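PDB 4OQJ: PKS from Streptomyces albus, which probably carries out ketosynthase condensation, extending acyl chains by decarboxylative carbon-carbon bond formation during assembly of the polyketide oxazolomycin. Local coordinates for residues H54-D57 against E58-R61; R160-M163 against M164-D168; V678-T681 against V682-Q685. One frame throughout, in Å; residues are numbered along the deposited sequence.

Interaction 1 (H54-D57 against E58-R61); sequences HFSD and EELR
Ser56 and Glu59 form a capping box at the start of helix 57-62, where the chain leaves the short strand 53-54 of the ketosynthase. Ser56 is the N-cap, and its OG accepts from Glu59 N at 3.0 Å in a fairly straight bond. The reciprocal half is tighter: Ser56 N gives its hydrogen to Glu59 OE1 at 2.7 Å, almost linearly (169°), meeting the carboxylate on its anti side. Two torsions set this up. With chi1 of 64°, Ser56 OG lies between its own N and carbonyl carbon and faces the first turn, while Glu59 CG stands beside its backbone N (chi1 -69°), bringing the carboxylate back over the cap. A weak bond from Ser56 OG to Glu59 OE1 adds to the grip. The negative carboxylate lies at the helix N-terminus, where the helix dipole would probably favour it. Water 1 lies within bonding distance of both Glu59 OE2 and His54 O, though it has more acceptors in reach than protons to give.

Next to the box, the apolar side chains of Phe55 and Leu60 cross at about a right angle, with Phe55 CB 3.8 Å from Leu60 CG. Leu60 is buried and also packs on Leu70 of helix 67-71 and Tyr75 of strand 75-79. Leu60 N, meanwhile, donates to Ser56 O, starting the regular helical ladder that Arg61 N continues to Asp57 O.

The charged groups of Asp57 and Arg61 do not touch directly. Each has its salt bridge elsewhere, Asp57 OD1 with Lys77 and Arg61 NH2 with Glu67. Water 2 joins the two side chains, donating to Asp57 OD2 at 2.8 Å and accepting from Arg61 NH1 at 3.0 Å.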
ATOM      1  N   HIS A  54      21.405 -29.147  -0.326  1.00 26.04           N
ATOM      2  CA  HIS A  54      22.380 -29.437  -1.381  1.00 30.14           C
ATOM      3  C   HIS A  54      21.748 -30.392  -2.400  1.00 34.43           C
ATOM      4  O   HIS A  54      21.130 -31.386  -2.023  1.00 37.23           O
ATOM      5  CB  HIS A  54      23.659 -30.035  -0.797  1.00 33.63           C
ATOM      6  CG  HIS A  54      24.466 -29.062   0.006  1.00 37.41           C
ATOM      7  ND1 HIS A  54      24.268 -28.866   1.357  1.00 39.70           N
ATOM      8  CD2 HIS A  54      25.463 -28.221  -0.353  1.00 39.30           C
ATOM      9  CE1 HIS A  54      25.114 -27.951   1.796  1.00 40.88           C
ATOM     10  NE2 HIS A  54      25.849 -27.541   0.778  1.00 40.94           N
ATOM     11  N   PHE A  55      21.878 -30.072  -3.684  1.00 31.58           N
ATOM     12  CA  PHE A  55      21.249 -30.872  -4.734  1.00 28.07           C
ATOM     13  C   PHE A  55      22.261 -31.815  -5.371  1.00 29.66           C
ATOM     14  O   PHE A  55      23.374 -31.405  -5.709  1.00 30.02           O
ATOM     15  CB  PHE A  55      20.645 -29.983  -5.821  1.00 26.85           C
ATOM     16  CG  PHE A  55      19.644 -28.981  -5.317  1.00 28.52           C
ATOM     17  CD1 PHE A  55      18.476 -29.393  -4.705  1.00 31.25           C
ATOM     18  CD2 PHE A  55      19.865 -27.624  -5.494  1.00 31.15           C
ATOM     19  CE1 PHE A  55      17.545 -28.463  -4.260  1.00 29.26           C
ATOM     20  CE2 PHE A  55      18.936 -26.687  -5.051  1.00 29.15           C
ATOM     21  CZ  PHE A  55      17.779 -27.115  -4.437  1.00 26.29           C
ATOM     22  N   SER A  56      21.865 -33.074  -5.540  1.00 32.47           N
ATOM     23  CA  SER A  56      22.686 -34.042  -6.259  1.00 35.78           C
ATOM     24  C   SER A  56      22.604 -33.731  -7.739  1.00 33.50           C
ATOM     25  O   SER A  56      21.650 -33.092  -8.188  1.00 30.55           O
ATOM     26  CB  SER A  56      22.200 -35.466  -5.999  1.00 33.75           C
ATOM     27  OG  SER A  56      20.885 -35.622  -6.510  1.00 31.59           O
ATOM     28  N   ASP A  57      23.595 -34.185  -8.496  1.00 33.59           N
ATOM     29  CA  ASP A  57      23.550 -34.078  -9.950  1.00 34.52           C
ATOM     30  C   ASP A  57      22.304 -34.761 -10.507  1.00 34.85           C
ATOM     31  O   ASP A  57      21.690 -34.255 -11.446  1.00 35.78           O
ATOM     32  CB  ASP A  57      24.804 -34.689 -10.588  1.00 37.75           C
ATOM     33  CG  ASP A  57      26.034 -33.819 -10.414  1.00 39.92           C
ATOM     34  OD1 ASP A  57      25.875 -32.610 -10.144  1.00 41.90           O
ATOM     35  OD2 ASP A  57      27.159 -34.345 -10.557  1.00 44.98           O
ATOM     36  N   GLU A  58      21.929 -35.900  -9.931  1.00 34.94           N
ATOM     37  CA  GLU A  58      20.716 -36.595 -10.356  1.00 35.00           C
ATOM     38  C   GLU A  58      19.481 -35.703 -10.205  1.00 33.45           C
ATOM     39  O   GLU A  58      18.671 -35.591 -11.127  1.00 33.18           O
ATOM     40  CB  GLU A  58      20.509 -37.887  -9.559  1.00 37.34           C
ATOM     41  CG  GLU A  58      19.252 -38.654  -9.975  1.00 42.65           C
ATOM     42  CD  GLU A  58      18.894 -39.781  -9.027  1.00 44.17           C
ATOM     43  OE1 GLU A  58      19.631 -40.002  -8.040  1.00 43.96           O
ATOM     44  OE2 GLU A  58      17.876 -40.457  -9.280  1.00 45.83           O
ATOM     45  N   GLU A  59      19.334 -35.082  -9.038  1.00 31.66           N
ATOM     46  CA  GLU A  59      18.200 -34.189  -8.785  1.00 31.67           C
ATOM     47  C   GLU A  59      18.192 -33.014  -9.743  1.00 33.35           C
ATOM     48  O   GLU A  59      17.137 -32.602 -10.214  1.00 38.50           O
ATOM     49  CB  GLU A  59      18.230 -33.673  -7.344  1.00 36.37           C
ATOM     50  CG  GLU A  59      17.942 -34.754  -6.312  1.00 45.59           C
ATOM     51  CD  GLU A  59      18.388 -34.386  -4.903  1.00 50.54           C
ATOM     52  OE1 GLU A  59      19.383 -33.637  -4.743  1.00 45.23           O
ATOM     53  OE2 GLU A  59      17.733 -34.859  -3.950  1.00 53.73           O
ATOM     54  N   LEU A  60      19.370 -32.468 -10.029  1.00 32.31           N
ATOM     55  CA  LEU A  60      19.460 -31.330 -10.933  1.00 32.74           C
ATOM     56  C   LEU A  60      19.082 -31.754 -12.357  1.00 35.03           C
ATOM     57  O   LEU A  60      18.391 -31.027 -13.071  1.00 37.42           O
ATOM     58  CB  LEU A  60      20.864 -30.724 -10.888  1.00 31.81           C
ATOM     59  CG  LEU A  60      21.177 -30.046  -9.547  1.00 30.79           C
ATOM     60  CD1 LEU A  60      22.666 -29.788  -9.391  1.00 29.41           C
ATOM     61  CD2 LEU A  60      20.388 -28.750  -9.396  1.00 32.60           C
ATOM     62  N   ARG A  61      19.511 -32.940 -12.758  1.00 38.13           N
ATOM     63  CA  ARG A  61      19.157 -33.449 -14.077  1.00 43.30           C
ATOM     64  C   ARG A  61      17.658 -33.679 -14.175  1.00 45.75           C
ATOM     65  O   ARG A  61      17.037 -33.293 -15.159  1.00 45.62           O
ATOM     66  CB  ARG A  61      19.924 -34.731 -14.376  1.00 41.43           C
ATOM     67  CG  ARG A  61      21.367 -34.450 -14.754  1.00 38.19           C
ATOM     68  CD  ARG A  61      22.249 -35.668 -14.681  1.00 38.93           C
ATOM     69  NE  ARG A  61      23.584 -35.341 -15.176  1.00 40.58           N
ATOM     70  CZ  ARG A  61      24.718 -35.848 -14.704  1.00 44.06           C
ATOM     71  NH1 ARG A  61      24.715 -36.731 -13.715  1.00 45.74           N
ATOM     72  NH2 ARG A  61      25.866 -35.464 -15.234  1.00 49.64           N
TER
HETATM   73  O   HOH W   1      18.447 -32.577  -1.937  1.00 41.40           O
HETATM   74  O   HOH W   2      27.155 -36.763 -11.975  1.00 40.27           O

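Interaction 2 (R160-M163 against M164-D168); sequences RYRM and MITND
Ile165 packs back against Tyr161 and Arg162 in helix 157-167. A chi1 of 65° sets its CG1 between the backbone N and the carbonyl carbon, and an extended chi2 then carries CD1 over the guanidinium of Arg162; CD1 sits above the centre of that group, 3.4 Å from Arg162 CZ, and also reaches Tyr161 CE1 at 4.1 Å. The other branch, CG2, lies over one face of the Tyr161 ring, displaced toward its rim. Farther round the same ring, the terminal methyl of selenomethionine Met164 approaches obliquely, with CE 3.8 Å from Tyr161 CE2.

Polar contacts gather around Thr166 and Asn167. Asn167 ND2 donates to Met163 O at 3.2 Å, lying in the carbonyl plane and using a lone pair, with the acceptor close to the amide plane as well. Thr166 OG1 is 2.9 Å from Arg162 O and 3.1 Å from Met163 O, and which of the two takes its proton is not settled. Thr166 N makes weak bonds to the same two carbonyls. Farther back, Met164 N to Arg160 O and Ile165 N to Tyr161 O keep the ordinary helical pattern. Asn167 N and Asp168 N both come to Met164 O, from one face of its carbonyl plane.

A second shell fixes the polar groups. Arg162 bends at chi2 and chi3, and its NH1 forms a salt bridge with Glu99, which probably helps hold the guanidinium over Ile165. Asn167 OD1 is held by Asn141, and ND2 also reaches Leu102 O. Thr166 and Met163 pack on helix 97-102 and Asn167 on helix 142-147, while Tyr161 and Met164 meet Met236 and Leu140 of the second subunit, placing this helix at the dimer interface.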
ATOM      1  N   ARG A 160      -6.893 -15.474 -21.239  1.00 25.93           N
ATOM      2  CA  ARG A 160      -5.911 -14.517 -20.745  1.00 28.58           C
ATOM      3  C   ARG A 160      -6.446 -13.767 -19.526  1.00 23.68           C
ATOM      4  O   ARG A 160      -5.736 -13.566 -18.541  1.00 27.35           O
ATOM      5  CB  ARG A 160      -5.528 -13.537 -21.850  1.00 33.30           C
ATOM      6  CG  ARG A 160      -4.586 -14.140 -22.883  1.00 34.76           C
ATOM      7  CD  ARG A 160      -4.236 -13.148 -23.961  1.00 39.73           C
ATOM      8  NE  ARG A 160      -3.251 -13.694 -24.886  1.00 49.24           N
ATOM      9  CZ  ARG A 160      -2.610 -12.975 -25.799  1.00 57.05           C
ATOM     10  NH1 ARG A 160      -2.845 -11.673 -25.915  1.00 57.63           N
ATOM     11  NH2 ARG A 160      -1.730 -13.557 -26.599  1.00 60.46           N
ATOM     12  N   TYR A 161      -7.703 -13.357 -19.594  1.00 22.73           N
ATOM     13  CA  TYR A 161      -8.343 -12.665 -18.487  1.00 22.51           C
ATOM     14  C   TYR A 161      -8.371 -13.567 -17.249  1.00 21.74           C
ATOM     15  O   TYR A 161      -8.049 -13.143 -16.145  1.00 20.88           O
ATOM     16  CB  TYR A 161      -9.758 -12.231 -18.885  1.00 27.67           C
ATOM     17  CG  TYR A 161     -10.550 -11.602 -17.760  1.00 31.12           C
ATOM     18  CD1 TYR A 161     -11.320 -12.382 -16.906  1.00 36.25           C
ATOM     19  CD2 TYR A 161     -10.532 -10.227 -17.556  1.00 34.38           C
ATOM     20  CE1 TYR A 161     -12.043 -11.811 -15.877  1.00 41.44           C
ATOM     21  CE2 TYR A 161     -11.256  -9.648 -16.526  1.00 40.22           C
ATOM     22  CZ  TYR A 161     -12.008 -10.442 -15.691  1.00 44.23           C
ATOM     23  OH  TYR A 161     -12.735  -9.876 -14.663  1.00 51.61           O
ATOM     24  N   ARG A 162      -8.727 -14.829 -17.430  1.00 23.93           N
ATOM     25  CA  ARG A 162      -8.742 -15.747 -16.302  1.00 27.19           C
ATOM     26  C   ARG A 162      -7.315 -15.951 -15.729  1.00 18.90           C
ATOM     27  O   ARG A 162      -7.127 -16.049 -14.517  1.00 18.51           O
ATOM     28  CB  ARG A 162      -9.394 -17.064 -16.735  1.00 38.61           C
ATOM     29  CG  ARG A 162      -9.558 -18.129 -15.638  1.00 57.76           C
ATOM     30  CD  ARG A 162     -10.062 -17.600 -14.281  1.00 63.92           C
ATOM     31  NE  ARG A 162     -11.417 -17.044 -14.316  1.00 67.23           N
ATOM     32  CZ  ARG A 162     -12.218 -16.951 -13.253  1.00 64.08           C
ATOM     33  NH1 ARG A 162     -11.813 -17.381 -12.065  1.00 61.65           N
ATOM     34  NH2 ARG A 162     -13.428 -16.422 -13.369  1.00 62.82           N
HETATM   35  N   MSE A 163      -6.303 -15.957 -16.587  1.00 19.63           N
HETATM   36  CA  MSE A 163      -4.929 -16.025 -16.105  1.00 20.35           C
HETATM   37  C   MSE A 163      -4.509 -14.735 -15.377  1.00 17.08           C
HETATM   38  O   MSE A 163      -3.788 -14.793 -14.394  1.00 15.51           O
HETATM   39  CB  MSE A 163      -3.977 -16.328 -17.271  1.00 23.27           C
HETATM   40  CG  MSE A 163      -3.935 -17.825 -17.600  1.00 27.34           C
HETATM   41 SE   MSE A 163      -2.673 -18.271 -19.001  0.75 34.94          SE
HETATM   42  CE  MSE A 163      -3.866 -17.926 -20.487  1.00 28.57           C
HETATM   43  N   MSE A 164      -4.974 -13.580 -15.836  1.00 15.79           N
HETATM   44  CA  MSE A 164      -4.654 -12.330 -15.155  1.00 14.88           C
HETATM   45  C   MSE A 164      -5.209 -12.296 -13.724  1.00 14.18           C
HETATM   46  O   MSE A 164      -4.494 -11.907 -12.785  1.00 15.11           O
HETATM   47  CB  MSE A 164      -5.190 -11.131 -15.943  1.00 15.39           C
HETATM   48  CG  MSE A 164      -5.004  -9.788 -15.236  0.51 14.55           C
HETATM   49 SE   MSE A 164      -5.983  -8.340 -16.118  1.00 43.04          SE
HETATM   50  CE  MSE A 164      -7.776  -8.757 -15.403  1.00 45.55           C
ATOM     51  N   ILE A 165      -6.465 -12.687 -13.530  1.00 14.81           N
ATOM     52  CA  ILE A 165      -7.026 -12.576 -12.175  1.00 15.98           C
ATOM     53  C   ILE A 165      -6.523 -13.690 -11.268  1.00 16.73           C
ATOM     54  O   ILE A 165      -6.719 -13.608 -10.059  1.00 16.04           O
ATOM     55  CB  ILE A 165      -8.585 -12.565 -12.157  1.00 24.44           C
ATOM     56  CG1 ILE A 165      -9.162 -13.892 -12.653  1.00 31.73           C
ATOM     57  CG2 ILE A 165      -9.098 -11.389 -12.969  1.00 22.39           C
ATOM     58  CD1 ILE A 165     -10.681 -13.918 -12.691  1.00 36.66           C
ATOM     59  N   THR A 166      -5.843 -14.700 -11.826  1.00 16.88           N
ATOM     60  CA  THR A 166      -5.245 -15.738 -10.984  1.00 16.97           C
ATOM     61  C   THR A 166      -3.739 -15.555 -10.794  1.00 16.34           C
ATOM     62  O   THR A 166      -3.117 -16.325 -10.066  1.00 13.89           O
ATOM     63  CB  THR A 166      -5.490 -17.167 -11.542  1.00 18.02           C
ATOM     64  OG1 THR A 166      -5.027 -17.260 -12.890  1.00 19.33           O
ATOM     65  CG2 THR A 166      -6.982 -17.521 -11.494  1.00 17.72           C
ATOM     66  N   ASN A 167      -3.157 -14.524 -11.410  1.00 14.95           N
ATOM     67  CA  ASN A 167      -1.703 -14.372 -11.387  1.00 14.03           C
ATOM     68  C   ASN A 167      -1.143 -12.976 -11.161  1.00 12.91           C
ATOM     69  O   ASN A 167       0.015 -12.844 -10.752  1.00 12.57           O
ATOM     70  CB  ASN A 167      -1.120 -14.910 -12.692  1.00 14.47           C
ATOM     71  CG  ASN A 167      -0.991 -16.411 -12.670  1.00 15.77           C
ATOM     72  OD1 ASN A 167      -0.007 -16.946 -12.162  1.00 14.15           O
ATOM     73  ND2 ASN A 167      -2.002 -17.101 -13.188  1.00 15.50           N
ATOM     74  N   ASP A 168      -1.917 -11.935 -11.432  1.00 12.50           N
ATOM     75  CA  ASP A 168      -1.352 -10.600 -11.279  1.00 12.33           C
ATOM     76  C   ASP A 168      -1.224 -10.263  -9.782  1.00 11.94           C
ATOM     77  O   ASP A 168      -1.982 -10.768  -8.942  1.00 10.62           O
ATOM     78  CB  ASP A 168      -2.193  -9.574 -12.031  1.00 15.56           C
ATOM     79  CG  ASP A 168      -1.365  -8.385 -12.507  1.00 22.93           C
ATOM     80  OD1 ASP A 168      -0.117  -8.474 -12.460  1.00 24.41           O
ATOM     81  OD2 ASP A 168      -1.956  -7.381 -12.948  1.00 22.16           O
TER

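Interaction 3 (V678-T681 against V682-Q685); sequences VDWT and VFHQ
Aromatic contact dominates between Trp680 and Phe683, whose side chains run side by side in the same direction. The six-membered ring of the indole turns its edge toward the face of Phe683 in an offset edge-to-face pair: the planes stand at 86° and the centroids are 5.2 Å apart. Trp680 CE3 and CZ3 both lie 3.6 Å from Phe683 CD2. Phe683 CG lies anti to its backbone N (chi1 -174°), which lays the ring alongside the indole. Another ring extends the cluster, for Phe683 CD2 lies over one face of the His684 imidazole, toward its rim.

Hydrogen bonding centres on Asp679, the N-cap. Its OD1 accepts from Val682 N at 3.3 Å in a bond that is straight at the hydrogen (163°) but arrives from above the carboxylate plane. Thr681 N adds a weak bond to the same oxygen. On the main chain, Asp679 O takes Phe683 N at 2.9 Å and Trp680 O takes His684 N at 3.0 Å. The imidazole itself is tied down by ND1, which bonds to Glu687.

A van der Waals contact flanks the cap: the methyl Val682 CG2 rests 3.4 Å from Asp679 OD2, the two side chains crossing at about a right angle. Beyond the helix, Trp680 packs on strand 465-471 and helix 496-505 and pairs edge-to-face with Trp672, and Phe683 does likewise with Trp611. The arrangement is that of a short helix, 680-684, capped by an aspartate and anchored through its aromatic residues against helices 496-505 and 660-673.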
ATOM      1  N   VAL A 678     -25.354 -23.940  16.456  1.00 23.92           N
ATOM      2  CA  VAL A 678     -25.019 -23.412  17.775  1.00 20.24           C
ATOM      3  C   VAL A 678     -24.380 -22.045  17.600  1.00 18.49           C
ATOM      4  O   VAL A 678     -23.508 -21.863  16.762  1.00 19.35           O
ATOM      5  CB  VAL A 678     -24.053 -24.320  18.559  1.00 22.38           C
ATOM      6  CG1 VAL A 678     -23.673 -23.674  19.892  1.00 22.64           C
ATOM      7  CG2 VAL A 678     -24.658 -25.681  18.789  1.00 22.42           C
ATOM      8  N   ASP A 679     -24.819 -21.083  18.393  1.00 17.69           N
ATOM      9  CA  ASP A 679     -24.189 -19.785  18.386  1.00 17.70           C
ATOM     10  C   ASP A 679     -23.177 -19.783  19.511  1.00 17.14           C
ATOM     11  O   ASP A 679     -23.514 -19.531  20.663  1.00 17.75           O
ATOM     12  CB  ASP A 679     -25.209 -18.663  18.553  1.00 23.77           C
ATOM     13  CG  ASP A 679     -24.587 -17.290  18.364  1.00 31.00           C
ATOM     14  OD1 ASP A 679     -23.360 -17.151  18.581  1.00 28.34           O
ATOM     15  OD2 ASP A 679     -25.324 -16.354  17.996  1.00 32.07           O
ATOM     16  N   TRP A 680     -21.929 -20.069  19.166  1.00 17.20           N
ATOM     17  CA  TRP A 680     -20.895 -20.237  20.177  1.00 16.69           C
ATOM     18  C   TRP A 680     -20.565 -18.928  20.883  1.00 17.36           C
ATOM     19  O   TRP A 680     -20.077 -18.944  22.008  1.00 19.83           O
ATOM     20  CB  TRP A 680     -19.649 -20.833  19.545  1.00 18.98           C
ATOM     21  CG  TRP A 680     -19.868 -22.226  19.122  1.00 19.77           C
ATOM     22  CD1 TRP A 680     -19.935 -22.686  17.847  1.00 20.26           C
ATOM     23  CD2 TRP A 680     -20.068 -23.365  19.978  1.00 21.27           C
ATOM     24  NE1 TRP A 680     -20.149 -24.043  17.849  1.00 21.35           N
ATOM     25  CE2 TRP A 680     -20.240 -24.484  19.146  1.00 22.44           C
ATOM     26  CE3 TRP A 680     -20.118 -23.543  21.367  1.00 23.38           C
ATOM     27  CZ2 TRP A 680     -20.468 -25.769  19.651  1.00 22.98           C
ATOM     28  CZ3 TRP A 680     -20.336 -24.822  21.871  1.00 22.24           C
ATOM     29  CH2 TRP A 680     -20.513 -25.915  21.014  1.00 21.47           C
ATOM     30  N   THR A 681     -20.850 -17.798  20.239  1.00 21.19           N
ATOM     31  CA  THR A 681     -20.654 -16.507  20.887  1.00 22.33           C
ATOM     32  C   THR A 681     -21.617 -16.360  22.046  1.00 24.62           C
ATOM     33  O   THR A 681     -21.221 -15.976  23.155  1.00 29.85           O
ATOM     34  CB  THR A 681     -20.830 -15.334  19.906  1.00 25.26           C
ATOM     35  OG1 THR A 681     -19.798 -15.405  18.924  1.00 23.04           O
ATOM     36  CG2 THR A 681     -20.720 -13.998  20.629  1.00 27.96           C
ATOM     37  N   VAL A 682     -22.882 -16.690  21.811  1.00 24.01           N
ATOM     38  CA  VAL A 682     -23.859 -16.646  22.894  1.00 24.65           C
ATOM     39  C   VAL A 682     -23.521 -17.700  23.949  1.00 21.86           C
ATOM     40  O   VAL A 682     -23.636 -17.462  25.153  1.00 22.44           O
ATOM     41  CB  VAL A 682     -25.298 -16.874  22.383  1.00 31.69           C
ATOM     42  CG1 VAL A 682     -26.284 -16.867  23.550  1.00 30.76           C
ATOM     43  CG2 VAL A 682     -25.676 -15.800  21.375  1.00 40.45           C
ATOM     44  N   PHE A 683     -23.109 -18.877  23.498  1.00 21.84           N
ATOM     45  CA  PHE A 683     -22.786 -19.954  24.421  1.00 21.47           C
ATOM     46  C   PHE A 683     -21.709 -19.558  25.440  1.00 25.35           C
ATOM     47  O   PHE A 683     -21.790 -19.941  26.609  1.00 23.69           O
ATOM     48  CB  PHE A 683     -22.323 -21.178  23.644  1.00 16.66           C
ATOM     49  CG  PHE A 683     -22.103 -22.378  24.498  1.00 20.96           C
ATOM     50  CD1 PHE A 683     -23.184 -23.080  25.017  1.00 22.78           C
ATOM     51  CD2 PHE A 683     -20.824 -22.811  24.785  1.00 23.91           C
ATOM     52  CE1 PHE A 683     -22.989 -24.193  25.804  1.00 21.43           C
ATOM     53  CE2 PHE A 683     -20.619 -23.935  25.578  1.00 26.36           C
ATOM     54  CZ  PHE A 683     -21.704 -24.623  26.082  1.00 24.40           C
ATOM     55  N   HIS A 684     -20.704 -18.805  24.987  1.00 26.54           N
ATOM     56  CA  HIS A 684     -19.569 -18.411  25.839  1.00 28.66           C
ATOM     57  C   HIS A 684     -19.701 -17.005  26.451  1.00 34.12           C
ATOM     58  O   HIS A 684     -18.791 -16.543  27.138  1.00 36.82           O
ATOM     59  CB  HIS A 684     -18.266 -18.505  25.034  1.00 25.52           C
ATOM     60  CG  HIS A 684     -17.829 -19.912  24.770  1.00 22.70           C
ATOM     61  ND1 HIS A 684     -17.317 -20.731  25.758  1.00 27.89           N
ATOM     62  CD2 HIS A 684     -17.859 -20.664  23.644  1.00 19.71           C
ATOM     63  CE1 HIS A 684     -17.037 -21.915  25.246  1.00 30.76           C
ATOM     64  NE2 HIS A 684     -17.363 -21.902  23.964  1.00 25.85           N
ATOM     65  N   GLN A 685     -20.834 -16.345  26.206  1.00 38.75           N
ATOM     66  CA  GLN A 685     -21.150 -15.014  26.763  1.00 43.46           C
ATOM     67  C   GLN A 685     -20.712 -14.754  28.203  1.00 46.98           C
ATOM     68  O   GLN A 685     -19.961 -13.818  28.480  1.00 58.61           O
ATOM     69  CB  GLN A 685     -22.660 -14.789  26.726  1.00 47.13           C
ATOM     70  CG  GLN A 685     -23.148 -13.842  25.682  1.00 46.63           C
ATOM     71  CD  GLN A 685     -24.667 -13.827  25.607  1.00 48.30           C
ATOM     72  OE1 GLN A 685     -25.354 -14.355  26.489  1.00 50.27           O
ATOM     73  NE2 GLN A 685     -25.199 -13.227  24.550  1.00 51.59           N
TER

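Overall arrangement
The three contacts are separate local features of one chain, each lying in or at the start of a helix, and none touches another. Interactions 1 and 2 both belong to the ketosynthase, yet their nearest atoms are about 22 Å apart and their centres about 33 Å. Interaction 3 is farther off: its centre lies about 55 Å from that of interaction 1, on the opposite side of the chain's centre, and about 41 Å from that of interaction 2. Of the three, only interaction 2 adjoins the second subunit; the side chain of Arg162 there is about 6 Å from a bound phosphate ion, probably from the crystallisation liquor, and about 13 Å from a potassium ion.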